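Local structure of multisubunit Na+/H+ antiporter, A subunit (Anoxybacillus flavithermus, 6Z16) at residues Tyr163-Ile177 with Ala190-Met204. The protein forms the A subunit of a multisubunit membrane antiporter that probably exchanges sodium ions for protons across the cell membrane. Residues are numbered along the deposited sequence; the frame is centred on the assembly and turned at random.
Sequences YMFWELTSISSFLLI and AQKSMLITMFGGLLM
Two neighbouring transmembrane helices, 159-177 and 184-214, pack antiparallel here, with Ser170 meeting Thr197 near the middle. The axes of the short segments approach to 9.2 Å at an angle of 168°. Ser170 OG donates a hydrogen bond to Thr197 OG1 at 3.2 Å. Thr197 OG1 lies between its own backbone N and carbonyl carbon (chi1 55°), and from there it donates to Ser193 O one turn back. That carbonyl also takes Thr197 N, from the opposite face of its plane. A valine in place of Thr197 would probably leave the Ser170 hydroxyl without its acceptor across the interface.

Toward the C-terminal end of 163-177, Phe174 and Met194 lie side by side. With Phe174 CG anti to the backbone N (chi1 167°), one ring face lies under Met194 SD, 3.8 Å from the ring centroid, a Met-aromatic contact. Ala190 O sits at the ring edge. Trp431 of a neighbouring subunit also meets this ring. Beyond it, Ile177 CD1 rests 3.6 Å from Ser193 OG.

Both helices fall in the antiporter-like transmembrane family region that Mrp antiporters share with complex I. At the other end of the contact, Gly201 has no side chain, and side chains of 163-177 lie close to its backbone. Trp166 NE1 comes to 3.6 Å from Gly201 CA. Trp166 CH2 touches Met204 CE at 3.7 Å, and the Met204 sulfur stands farther off above the six-membered ring. Lys248 makes a cation-pi contact with the same indole. The Glu167 chain bends at chi2, which brings OE1 beside Met198 SD. Glu167 CG lies over one face of the Tyr163 ring. Tyr163 OH meets Leu202 CD2 at 3.5 Å.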
# COMPACT_ATOMS: atom_id res chain seq x y z
N TYR A 163 -24.20 -86.74 27.56
CA TYR A 163 -22.81 -86.55 27.18
C TYR A 163 -22.07 -85.64 28.16
O TYR A 163 -20.88 -85.86 28.44
CB TYR A 163 -22.73 -86.01 25.75
CG TYR A 163 -21.33 -85.63 25.37
CD1 TYR A 163 -20.36 -86.60 25.21
CD2 TYR A 163 -20.97 -84.31 25.19
CE1 TYR A 163 -19.08 -86.26 24.88
CE2 TYR A 163 -19.69 -83.96 24.85
CZ TYR A 163 -18.75 -84.94 24.70
OH TYR A 163 -17.47 -84.59 24.37
N MET A 164 -22.75 -84.63 28.69
CA MET A 164 -22.16 -83.74 29.69
C MET A 164 -21.77 -84.50 30.96
O MET A 164 -20.65 -84.37 31.46
CB MET A 164 -23.16 -82.64 30.03
CG MET A 164 -22.66 -81.62 31.04
SD MET A 164 -23.96 -80.45 31.46
CE MET A 164 -24.10 -79.55 29.93
N PHE A 165 -22.70 -85.31 31.47
CA PHE A 165 -22.45 -86.12 32.66
C PHE A 165 -21.39 -87.18 32.40
O PHE A 165 -20.58 -87.49 33.29
CB PHE A 165 -23.78 -86.71 33.09
CG PHE A 165 -24.71 -85.71 33.72
CD1 PHE A 165 -24.21 -84.73 34.55
CD2 PHE A 165 -26.05 -85.68 33.38
CE1 PHE A 165 -25.06 -83.79 35.10
CE2 PHE A 165 -26.89 -84.75 33.93
CZ PHE A 165 -26.39 -83.80 34.78
N TRP A 166 -21.36 -87.73 31.18
CA TRP A 166 -20.31 -88.63 30.72
C TRP A 166 -18.93 -87.99 30.83
O TRP A 166 -17.97 -88.60 31.34
CB TRP A 166 -20.61 -88.99 29.27
CG TRP A 166 -19.75 -90.00 28.67
CD1 TRP A 166 -18.56 -89.80 28.05
CD2 TRP A 166 -20.06 -91.38 28.50
NE1 TRP A 166 -18.07 -90.99 27.57
CE2 TRP A 166 -18.98 -91.97 27.83
CE3 TRP A 166 -21.14 -92.18 28.89
CZ2 TRP A 166 -18.95 -93.31 27.53
CZ3 TRP A 166 -21.10 -93.51 28.60
CH2 TRP A 166 -20.01 -94.07 27.93
N GLU A 167 -18.81 -86.76 30.33
CA GLU A 167 -17.54 -86.05 30.36
C GLU A 167 -17.12 -85.70 31.78
O GLU A 167 -15.92 -85.74 32.10
CB GLU A 167 -17.65 -84.80 29.50
CG GLU A 167 -17.75 -85.12 28.05
CD GLU A 167 -16.45 -85.65 27.53
OE1 GLU A 167 -15.42 -85.15 28.00
OE2 GLU A 167 -16.45 -86.55 26.66
N LEU A 168 -18.08 -85.36 32.63
CA LEU A 168 -17.76 -85.08 34.03
C LEU A 168 -17.26 -86.33 34.74
O LEU A 168 -16.35 -86.25 35.58
CB LEU A 168 -18.97 -84.50 34.75
CG LEU A 168 -19.38 -83.10 34.30
CD1 LEU A 168 -20.64 -82.68 35.00
CD2 LEU A 168 -18.26 -82.12 34.58
N THR A 169 -17.84 -87.49 34.41
CA THR A 169 -17.34 -88.77 34.89
C THR A 169 -15.89 -89.00 34.49
O THR A 169 -15.05 -89.37 35.33
CB THR A 169 -18.22 -89.89 34.34
OG1 THR A 169 -19.50 -89.85 34.97
CG2 THR A 169 -17.58 -91.24 34.52
N SER A 170 -15.57 -88.73 33.22
CA SER A 170 -14.20 -88.94 32.74
C SER A 170 -13.20 -88.02 33.43
O SER A 170 -12.11 -88.45 33.82
CB SER A 170 -14.15 -88.74 31.23
OG SER A 170 -12.84 -88.93 30.76
N ILE A 171 -13.57 -86.75 33.63
CA ILE A 171 -12.64 -85.79 34.24
C ILE A 171 -12.45 -86.09 35.73
O ILE A 171 -11.32 -86.04 36.24
CB ILE A 171 -13.12 -84.35 34.00
CG1 ILE A 171 -13.16 -84.05 32.51
CG2 ILE A 171 -12.21 -83.35 34.67
CD1 ILE A 171 -13.91 -82.80 32.17
N SER A 172 -13.53 -86.42 36.44
CA SER A 172 -13.42 -86.74 37.86
C SER A 172 -12.64 -88.03 38.09
O SER A 172 -11.87 -88.13 39.06
CB SER A 172 -14.81 -86.83 38.47
OG SER A 172 -15.56 -87.85 37.84
N SER A 173 -12.78 -89.00 37.20
CA SER A 173 -11.98 -90.22 37.30
C SER A 173 -10.52 -89.96 36.99
O SER A 173 -9.64 -90.55 37.63
CB SER A 173 -12.54 -91.27 36.36
OG SER A 173 -12.46 -90.85 35.01
N PHE A 174 -10.24 -89.09 36.01
CA PHE A 174 -8.88 -88.63 35.75
C PHE A 174 -8.25 -87.98 36.98
O PHE A 174 -7.06 -88.17 37.25
CB PHE A 174 -8.89 -87.64 34.58
CG PHE A 174 -7.62 -86.87 34.42
CD1 PHE A 174 -6.47 -87.47 33.95
CD2 PHE A 174 -7.58 -85.52 34.75
CE1 PHE A 174 -5.30 -86.75 33.80
CE2 PHE A 174 -6.41 -84.80 34.62
CZ PHE A 174 -5.27 -85.41 34.14
N LEU A 175 -9.04 -87.22 37.73
CA LEU A 175 -8.53 -86.61 38.96
C LEU A 175 -8.29 -87.66 40.04
O LEU A 175 -7.31 -87.57 40.79
CB LEU A 175 -9.50 -85.55 39.45
CG LEU A 175 -9.57 -84.29 38.59
CD1 LEU A 175 -10.73 -83.44 39.02
CD2 LEU A 175 -8.28 -83.54 38.73
N LEU A 176 -9.18 -88.65 40.15
CA LEU A 176 -9.07 -89.64 41.22
C LEU A 176 -7.93 -90.62 41.00
O LEU A 176 -7.35 -91.11 41.98
CB LEU A 176 -10.38 -90.39 41.37
CG LEU A 176 -11.48 -89.67 42.13
CD1 LEU A 176 -12.79 -90.37 41.96
CD2 LEU A 176 -11.08 -89.66 43.58
N ILE A 177 -7.59 -90.94 39.75
CA ILE A 177 -6.50 -91.89 39.49
C ILE A 177 -5.15 -91.29 39.87
O ILE A 177 -4.28 -91.98 40.41
CB ILE A 177 -6.56 -92.35 38.02
CG1 ILE A 177 -7.81 -93.18 37.80
CG2 ILE A 177 -5.37 -93.20 37.65
CD1 ILE A 177 -8.12 -93.43 36.36
N ALA A 190 -3.02 -91.88 34.68
CA ALA A 190 -4.05 -90.87 34.50
C ALA A 190 -4.06 -90.32 33.09
O ALA A 190 -5.13 -90.13 32.50
CB ALA A 190 -3.85 -89.73 35.50
N GLN A 191 -2.87 -90.11 32.51
CA GLN A 191 -2.76 -89.60 31.15
C GLN A 191 -3.32 -90.59 30.14
O GLN A 191 -4.09 -90.21 29.25
CB GLN A 191 -1.30 -89.29 30.84
CG GLN A 191 -1.05 -88.62 29.52
CD GLN A 191 0.40 -88.29 29.32
OE1 GLN A 191 1.24 -88.62 30.16
NE2 GLN A 191 0.71 -87.64 28.21
N LYS A 192 -2.97 -91.87 30.29
CA LYS A 192 -3.43 -92.89 29.35
C LYS A 192 -4.93 -93.12 29.46
O LYS A 192 -5.63 -93.20 28.43
CB LYS A 192 -2.65 -94.18 29.57
CG LYS A 192 -3.01 -95.31 28.64
CD LYS A 192 -1.95 -96.38 28.66
CE LYS A 192 -1.95 -97.16 29.95
NZ LYS A 192 -0.96 -98.26 29.90
N SER A 193 -5.46 -93.19 30.69
CA SER A 193 -6.89 -93.38 30.88
C SER A 193 -7.68 -92.18 30.37
O SER A 193 -8.75 -92.35 29.76
CB SER A 193 -7.18 -93.62 32.36
OG SER A 193 -6.83 -92.48 33.13
N MET A 194 -7.13 -90.98 30.56
CA MET A 194 -7.74 -89.76 30.04
C MET A 194 -7.84 -89.78 28.53
O MET A 194 -8.91 -89.54 27.97
CB MET A 194 -6.92 -88.55 30.50
CG MET A 194 -7.44 -87.23 29.99
SD MET A 194 -6.35 -85.87 30.46
CE MET A 194 -4.94 -86.19 29.41
N LEU A 195 -6.73 -90.12 27.85
CA LEU A 195 -6.72 -90.09 26.39
C LEU A 195 -7.66 -91.12 25.78
O LEU A 195 -8.43 -90.79 24.86
CB LEU A 195 -5.29 -90.28 25.88
CG LEU A 195 -4.44 -89.04 26.17
CD1 LEU A 195 -2.97 -89.28 25.91
CD2 LEU A 195 -4.94 -87.88 25.35
N ILE A 196 -7.67 -92.35 26.32
CA ILE A 196 -8.54 -93.39 25.79
C ILE A 196 -10.01 -93.03 26.00
O ILE A 196 -10.82 -93.06 25.05
CB ILE A 196 -8.21 -94.75 26.41
CG1 ILE A 196 -6.77 -95.14 26.11
CG2 ILE A 196 -9.13 -95.82 25.88
CD1 ILE A 196 -6.49 -95.30 24.66
N THR A 197 -10.39 -92.66 27.23
CA THR A 197 -11.80 -92.42 27.50
C THR A 197 -12.31 -91.13 26.87
O THR A 197 -13.48 -91.06 26.49
CB THR A 197 -12.05 -92.43 29.01
OG1 THR A 197 -11.19 -91.48 29.64
CG2 THR A 197 -11.79 -93.81 29.57
N MET A 198 -11.44 -90.13 26.68
CA MET A 198 -11.85 -88.93 25.95
C MET A 198 -12.04 -89.21 24.47
O MET A 198 -12.95 -88.65 23.85
CB MET A 198 -10.84 -87.81 26.15
CG MET A 198 -10.92 -87.12 27.50
SD MET A 198 -12.56 -86.45 27.72
CE MET A 198 -12.60 -85.26 26.38
N PHE A 199 -11.19 -90.07 23.89
CA PHE A 199 -11.36 -90.49 22.50
C PHE A 199 -12.71 -91.17 22.29
O PHE A 199 -13.47 -90.81 21.37
CB PHE A 199 -10.17 -91.40 22.15
CG PHE A 199 -10.21 -91.98 20.78
CD1 PHE A 199 -10.20 -91.17 19.66
CD2 PHE A 199 -10.13 -93.35 20.60
CE1 PHE A 199 -10.20 -91.72 18.39
CE2 PHE A 199 -10.12 -93.90 19.35
CZ PHE A 199 -10.16 -93.08 18.23
N GLY A 200 -13.05 -92.09 23.19
CA GLY A 200 -14.35 -92.73 23.13
C GLY A 200 -15.50 -91.77 23.36
O GLY A 200 -16.54 -91.87 22.70
N GLY A 201 -15.33 -90.80 24.26
CA GLY A 201 -16.40 -89.86 24.54
C GLY A 201 -16.68 -88.90 23.40
O GLY A 201 -17.83 -88.57 23.13
N LEU A 202 -15.63 -88.47 22.69
CA LEU A 202 -15.82 -87.59 21.55
C LEU A 202 -16.49 -88.31 20.39
O LEU A 202 -17.40 -87.76 19.74
CB LEU A 202 -14.48 -86.99 21.13
CG LEU A 202 -13.93 -86.00 22.14
CD1 LEU A 202 -12.52 -85.61 21.81
CD2 LEU A 202 -14.81 -84.77 22.18
N LEU A 203 -16.09 -89.56 20.12
CA LEU A 203 -16.80 -90.29 19.07
C LEU A 203 -18.22 -90.67 19.50
O LEU A 203 -19.12 -90.75 18.66
CB LEU A 203 -15.98 -91.51 18.64
CG LEU A 203 -14.68 -91.07 17.96
CD1 LEU A 203 -13.80 -92.23 17.62
CD2 LEU A 203 -14.96 -90.23 16.72
N MET A 204 -18.44 -90.84 20.81
CA MET A 204 -19.78 -91.01 21.35
C MET A 204 -20.65 -89.78 21.09
O MET A 204 -21.83 -89.91 20.75
CB MET A 204 -19.69 -91.28 22.85
CG MET A 204 -21.02 -91.43 23.53
SD MET A 204 -21.88 -92.95 23.16
CE MET A 204 -21.09 -94.00 24.36